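Long-range contact in thiamine phosphate pyrophosphorylase (Bacteroides thetaiotaomicron VPI-5482, PDB 3CEU), which probably catalyses formation of thiamine phosphate in thiamine diphosphate biosynthesis: residues 143-154 and 164-174. Numbering follows the deposited sequence.
Sequences IDSKVMALGGIN and FGFGGAVVLGD
Ile143 places its CD1 methyl over one face of the Phe166 ring, the two side chains meeting at about a right angle, though the modelled approach is too close for the exact position of the methyl to be trusted. CG1 stands anti to the backbone N of Ile143 (chi1 161°), which points the chain at Phe166. From Asp144 to Val147 the backbone makes a type I turn, and both Asp144 O (3.2 Å) and Val147 O (3.1 Å) lie near Gly167 N in weak, bent hydrogen bonds. Within this turn Ser145 CA comes within 3.5 Å of Gly167 CA, room that the absence of a side chain on Gly167 provides. Val147 also approaches Phe166, its carbonyl oxygen lying in the ring plane at the edge. Selenomethionine Met148 folds back at chi2 (-52°), bringing SE to 3.6 Å from Gly167 C, over a strand start that carries no side chain at Gly168, while its CB packs against Val170 CG2. Ala149 holds the register: Ala149 N donates to Gly168 O at 2.9 Å, from above the carbonyl plane, and Ala149 O accepts from Val170 N at 2.7 Å, nearly in line with its C=O bond. These bonds pair the last two strands of the closed eight-stranded TIM barrel, 147-150 and 168-171, side by side and parallel; helix 158-163 connects them in a beta-alpha-beta unit and touches Ala149 and Phe166 by way of Ile161. Ala149 CB sits 3.5 Å from the Phe166 centroid, a CH-pi contact on the face opposite Ile143. On the other side of the sheet Leu150 CB packs against Val170, which also touches Ile4 and Val6 of strand 2-6. Past the strand, Ile153 directs CD1 to Val170 O, and Ile153 O meets Asp174 CB. Asn154 CB borders the Asp174 carboxylate, whose OD2 is hydrogen-bonded to His193 NE2.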
ATOM      1  N   ILE A 143     -16.104  -7.105  -3.794  1.00 28.30           N
ATOM      2  CA  ILE A 143     -14.869  -7.012  -3.044  1.00 26.44           C
ATOM      3  C   ILE A 143     -14.255  -8.400  -2.941  1.00 29.21           C
ATOM      4  O   ILE A 143     -14.883  -9.335  -2.442  1.00 31.63           O
ATOM      5  CB  ILE A 143     -15.128  -6.492  -1.637  1.00 30.47           C
ATOM      6  CG1 ILE A 143     -13.947  -6.838  -0.729  1.00 31.08           C
ATOM      7  CG2 ILE A 143     -16.405  -7.083  -1.110  1.00 39.87           C
ATOM      8  CD1 ILE A 143     -14.112  -6.345   0.664  1.00 43.74           C
ATOM      9  N   ASP A 144     -13.028  -8.536  -3.417  1.00 24.64           N
ATOM     10  CA  ASP A 144     -12.364  -9.822  -3.366  1.00 21.06           C
ATOM     11  C   ASP A 144     -10.853  -9.667  -3.249  1.00 13.48           C
ATOM     12  O   ASP A 144     -10.353  -8.592  -2.936  1.00 13.09           O
ATOM     13  CB  ASP A 144     -12.733 -10.643  -4.607  1.00 31.68           C
ATOM     14  CG  ASP A 144     -12.328  -9.960  -5.904  1.00 34.82           C
ATOM     15  OD1 ASP A 144     -12.552 -10.558  -6.976  1.00 36.13           O
ATOM     16  OD2 ASP A 144     -11.787  -8.829  -5.855  1.00 28.72           O
ATOM     17  N   SER A 145     -10.129 -10.744  -3.504  1.00 20.57           N
ATOM     18  CA  SER A 145      -8.677 -10.715  -3.406  1.00 27.41           C
ATOM     19  C   SER A 145      -8.008  -9.602  -4.222  1.00 27.41           C
ATOM     20  O   SER A 145      -6.819  -9.344  -4.053  1.00 20.63           O
ATOM     21  CB  SER A 145      -8.120 -12.064  -3.842  1.00 34.00           C
ATOM     22  OG  SER A 145      -8.730 -12.468  -5.060  1.00 34.07           O
ATOM     23  N   LYS A 146      -8.766  -8.943  -5.092  1.00 29.42           N
ATOM     24  CA  LYS A 146      -8.200  -7.894  -5.926  1.00 25.36           C
ATOM     25  C   LYS A 146      -8.447  -6.476  -5.400  1.00 25.97           C
ATOM     26  O   LYS A 146      -7.987  -5.499  -5.988  1.00 27.01           O
ATOM     27  CB  LYS A 146      -8.733  -8.026  -7.363  1.00 37.57           C
ATOM     28  CG  LYS A 146      -8.140  -7.035  -8.348  1.00 43.94           C
ATOM     29  CD  LYS A 146      -8.850  -7.037  -9.696  1.00 37.77           C
ATOM     30  CE  LYS A 146      -8.333  -8.107 -10.637  1.00 37.44           C
ATOM     31  NZ  LYS A 146      -8.722  -7.761 -12.030  1.00 31.23           N
ATOM     32  N   VAL A 147      -9.157  -6.346  -4.290  1.00 17.31           N
ATOM     33  CA  VAL A 147      -9.406  -5.014  -3.754  1.00 18.93           C
ATOM     34  C   VAL A 147      -8.698  -4.818  -2.419  1.00 21.93           C
ATOM     35  O   VAL A 147      -8.805  -5.646  -1.511  1.00 22.93           O
ATOM     36  CB  VAL A 147     -10.905  -4.764  -3.576  1.00 19.26           C
ATOM     37  CG1 VAL A 147     -11.501  -5.823  -2.684  1.00 31.48           C
ATOM     38  CG2 VAL A 147     -11.134  -3.373  -3.000  1.00 28.71           C
HETATM   39  N   MSE A 148      -7.962  -3.723  -2.302  1.00 12.14           N
HETATM   40  CA  MSE A 148      -7.230  -3.451  -1.078  1.00 16.26           C
HETATM   41  C   MSE A 148      -7.912  -2.336  -0.290  1.00 21.44           C
HETATM   42  O   MSE A 148      -8.205  -1.265  -0.823  1.00 20.40           O
HETATM   43  CB  MSE A 148      -5.784  -3.073  -1.416  1.00 20.55           C
HETATM   44  CG  MSE A 148      -5.117  -4.008  -2.442  1.00 35.79           C
HETATM   45 SE   MSE A 148      -5.202  -5.932  -2.038  1.00 48.73          SE
HETATM   46  CE  MSE A 148      -4.133  -6.588  -3.515  1.00 32.06           C
ATOM     47  N   ALA A 149      -8.178  -2.591   0.984  1.00 20.77           N
ATOM     48  CA  ALA A 149      -8.844  -1.595   1.804  1.00 14.11           C
ATOM     49  C   ALA A 149      -7.857  -0.528   2.261  1.00 15.99           C
ATOM     50  O   ALA A 149      -6.743  -0.830   2.670  1.00 16.59           O
ATOM     51  CB  ALA A 149      -9.504  -2.267   3.004  1.00 16.59           C
ATOM     52  N   LEU A 150      -8.274   0.727   2.181  1.00 18.84           N
ATOM     53  CA  LEU A 150      -7.427   1.837   2.582  1.00 19.77           C
ATOM     54  C   LEU A 150      -8.218   2.943   3.256  1.00 21.92           C
ATOM     55  O   LEU A 150      -9.350   3.241   2.868  1.00 29.06           O
ATOM     56  CB  LEU A 150      -6.702   2.417   1.362  1.00 29.03           C
ATOM     57  CG  LEU A 150      -6.153   3.851   1.490  1.00 33.96           C
ATOM     58  CD1 LEU A 150      -4.995   3.900   2.492  1.00 17.39           C
ATOM     59  CD2 LEU A 150      -5.701   4.331   0.123  1.00 23.41           C
ATOM     60  N   GLY A 151      -7.609   3.559   4.263  1.00 16.45           N
ATOM     61  CA  GLY A 151      -8.271   4.648   4.950  1.00 19.98           C
ATOM     62  C   GLY A 151      -8.684   4.357   6.377  1.00 21.51           C
ATOM     63  O   GLY A 151      -9.700   3.701   6.625  1.00 23.67           O
ATOM     64  N   GLY A 152      -7.885   4.853   7.315  1.00 13.64           N
ATOM     65  CA  GLY A 152      -8.177   4.676   8.722  1.00 30.46           C
ATOM     66  C   GLY A 152      -8.064   3.259   9.230  1.00 30.65           C
ATOM     67  O   GLY A 152      -8.864   2.825  10.055  1.00 43.76           O
ATOM     68  N   ILE A 153      -7.065   2.534   8.748  1.00 26.94           N
ATOM     69  CA  ILE A 153      -6.866   1.156   9.170  1.00 29.29           C
ATOM     70  C   ILE A 153      -5.818   1.109  10.284  1.00 27.55           C
ATOM     71  O   ILE A 153      -4.843   1.859  10.255  1.00 29.88           O
ATOM     72  CB  ILE A 153      -6.401   0.312   7.978  1.00 27.06           C
ATOM     73  CG1 ILE A 153      -7.395   0.484   6.824  1.00 20.02           C
ATOM     74  CG2 ILE A 153      -6.272  -1.147   8.382  1.00 22.54           C
ATOM     75  CD1 ILE A 153      -6.991  -0.224   5.549  1.00 16.69           C
ATOM     76  N   ASN A 154      -6.030   0.245  11.270  1.00 22.85           N
ATOM     77  CA  ASN A 154      -5.093   0.116  12.381  1.00 24.40           C
ATOM     78  C   ASN A 154      -5.222  -1.250  13.024  1.00 18.66           C
ATOM     79  O   ASN A 154      -5.962  -2.099  12.533  1.00 27.50           O
ATOM     80  CB  ASN A 154      -5.338   1.189  13.447  1.00 28.23           C
ATOM     81  CG  ASN A 154      -6.736   1.128  14.019  1.00 20.86           C
ATOM     82  OD1 ASN A 154      -7.339   0.060  14.086  1.00 30.18           O
ATOM     83  ND2 ASN A 154      -7.258   2.273  14.443  1.00 23.67           N
ATOM     84  N   PHE A 164     -14.321  -8.644   5.905  1.00 30.71           N
ATOM     85  CA  PHE A 164     -15.102  -8.141   4.781  1.00 22.49           C
ATOM     86  C   PHE A 164     -14.722  -8.822   3.464  1.00 20.10           C
ATOM     87  O   PHE A 164     -15.364  -8.597   2.439  1.00 14.85           O
ATOM     88  CB  PHE A 164     -14.912  -6.630   4.648  1.00 27.35           C
ATOM     89  CG  PHE A 164     -15.703  -5.821   5.641  1.00 22.55           C
ATOM     90  CD1 PHE A 164     -15.060  -5.014   6.570  1.00 26.87           C
ATOM     91  CD2 PHE A 164     -17.093  -5.836   5.621  1.00 22.63           C
ATOM     92  CE1 PHE A 164     -15.785  -4.227   7.463  1.00 26.80           C
ATOM     93  CE2 PHE A 164     -17.831  -5.051   6.513  1.00 22.60           C
ATOM     94  CZ  PHE A 164     -17.175  -4.246   7.432  1.00 23.81           C
ATOM     95  N   GLY A 165     -13.674  -9.641   3.491  1.00 13.27           N
ATOM     96  CA  GLY A 165     -13.257 -10.335   2.285  1.00 12.95           C
ATOM     97  C   GLY A 165     -12.197  -9.615   1.467  1.00 13.01           C
ATOM     98  O   GLY A 165     -11.839 -10.072   0.378  1.00 10.77           O
ATOM     99  N   PHE A 166     -11.706  -8.489   1.984  1.00 15.69           N
ATOM    100  CA  PHE A 166     -10.672  -7.706   1.309  1.00 12.37           C
ATOM    101  C   PHE A 166      -9.427  -8.547   1.046  1.00 13.49           C
ATOM    102  O   PHE A 166      -8.984  -9.311   1.905  1.00 15.83           O
ATOM    103  CB  PHE A 166     -10.288  -6.480   2.155  1.00 18.56           C
ATOM    104  CG  PHE A 166     -11.246  -5.321   2.026  1.00 18.49           C
ATOM    105  CD1 PHE A 166     -11.373  -4.636   0.818  1.00 15.73           C
ATOM    106  CD2 PHE A 166     -12.039  -4.927   3.104  1.00 14.41           C
ATOM    107  CE1 PHE A 166     -12.273  -3.582   0.680  1.00  3.45           C
ATOM    108  CE2 PHE A 166     -12.942  -3.873   2.973  1.00 16.30           C
ATOM    109  CZ  PHE A 166     -13.056  -3.199   1.751  1.00 13.83           C
ATOM    110  N   GLY A 167      -8.859  -8.407  -0.145  1.00 18.37           N
ATOM    111  CA  GLY A 167      -7.658  -9.158  -0.473  1.00 20.04           C
ATOM    112  C   GLY A 167      -6.418  -8.532   0.146  1.00 26.06           C
ATOM    113  O   GLY A 167      -5.302  -9.000  -0.072  1.00 26.18           O
ATOM    114  N   GLY A 168      -6.608  -7.463   0.918  1.00 24.44           N
ATOM    115  CA  GLY A 168      -5.476  -6.814   1.548  1.00 16.34           C
ATOM    116  C   GLY A 168      -5.823  -5.533   2.280  1.00 22.37           C
ATOM    117  O   GLY A 168      -6.921  -4.991   2.151  1.00 22.84           O
ATOM    118  N   ALA A 169      -4.880  -5.043   3.069  1.00 22.20           N
ATOM    119  CA  ALA A 169      -5.106  -3.812   3.806  1.00 23.63           C
ATOM    120  C   ALA A 169      -3.926  -2.901   3.545  1.00 11.75           C
ATOM    121  O   ALA A 169      -2.782  -3.354   3.480  1.00 14.15           O
ATOM    122  CB  ALA A 169      -5.252  -4.104   5.302  1.00 28.21           C
ATOM    123  N   VAL A 170      -4.214  -1.619   3.378  1.00 12.44           N
ATOM    124  CA  VAL A 170      -3.179  -0.636   3.102  1.00 19.17           C
ATOM    125  C   VAL A 170      -3.037   0.310   4.272  1.00 11.06           C
ATOM    126  O   VAL A 170      -4.020   0.838   4.770  1.00 14.30           O
ATOM    127  CB  VAL A 170      -3.517   0.163   1.835  1.00 21.64           C
ATOM    128  CG1 VAL A 170      -2.384   1.124   1.502  1.00 16.61           C
ATOM    129  CG2 VAL A 170      -3.768  -0.812   0.686  1.00 11.51           C
ATOM    130  N   VAL A 171      -1.807   0.530   4.709  1.00 15.11           N
ATOM    131  CA  VAL A 171      -1.575   1.397   5.849  1.00 15.35           C
ATOM    132  C   VAL A 171      -0.493   2.439   5.572  1.00 16.40           C
ATOM    133  O   VAL A 171       0.393   2.240   4.740  1.00 14.62           O
ATOM    134  CB  VAL A 171      -1.161   0.555   7.077  1.00 14.65           C
ATOM    135  CG1 VAL A 171      -2.221  -0.483   7.374  1.00 11.81           C
ATOM    136  CG2 VAL A 171       0.174  -0.124   6.808  1.00 13.82           C
ATOM    137  N   LEU A 172      -0.569   3.560   6.272  1.00 21.20           N
ATOM    138  CA  LEU A 172       0.432   4.599   6.101  1.00 21.21           C
ATOM    139  C   LEU A 172       0.708   5.256   7.452  1.00 24.11           C
ATOM    140  O   LEU A 172       1.748   5.012   8.064  1.00 15.38           O
ATOM    141  CB  LEU A 172      -0.039   5.638   5.070  1.00 19.66           C
ATOM    142  CG  LEU A 172       1.065   6.441   4.354  1.00 25.78           C
ATOM    143  CD1 LEU A 172       0.498   7.176   3.130  1.00 23.82           C
ATOM    144  CD2 LEU A 172       1.681   7.431   5.327  1.00 12.46           C
ATOM    145  N   GLY A 173      -0.237   6.062   7.926  1.00 29.02           N
ATOM    146  CA  GLY A 173      -0.068   6.749   9.199  1.00 26.36           C
ATOM    147  C   GLY A 173       0.128   5.881  10.436  1.00 25.33           C
ATOM    148  O   GLY A 173       1.089   6.061  11.195  1.00 17.59           O
ATOM    149  N   ASP A 174      -0.780   4.935  10.655  1.00 27.76           N
ATOM    150  CA  ASP A 174      -0.684   4.079  11.831  1.00 30.32           C
ATOM    151  C   ASP A 174       0.674   3.408  11.960  1.00 26.94           C
ATOM    152  O   ASP A 174       1.029   2.898  13.030  1.00 27.16           O
ATOM    153  CB  ASP A 174      -1.751   2.998  11.806  1.00 33.54           C
ATOM    154  CG  ASP A 174      -1.614   2.047  12.968  1.00 39.46           C
ATOM    155  OD1 ASP A 174      -1.710   2.514  14.125  1.00 39.88           O
ATOM    156  OD2 ASP A 174      -1.398   0.840  12.731  1.00 30.91           O
TER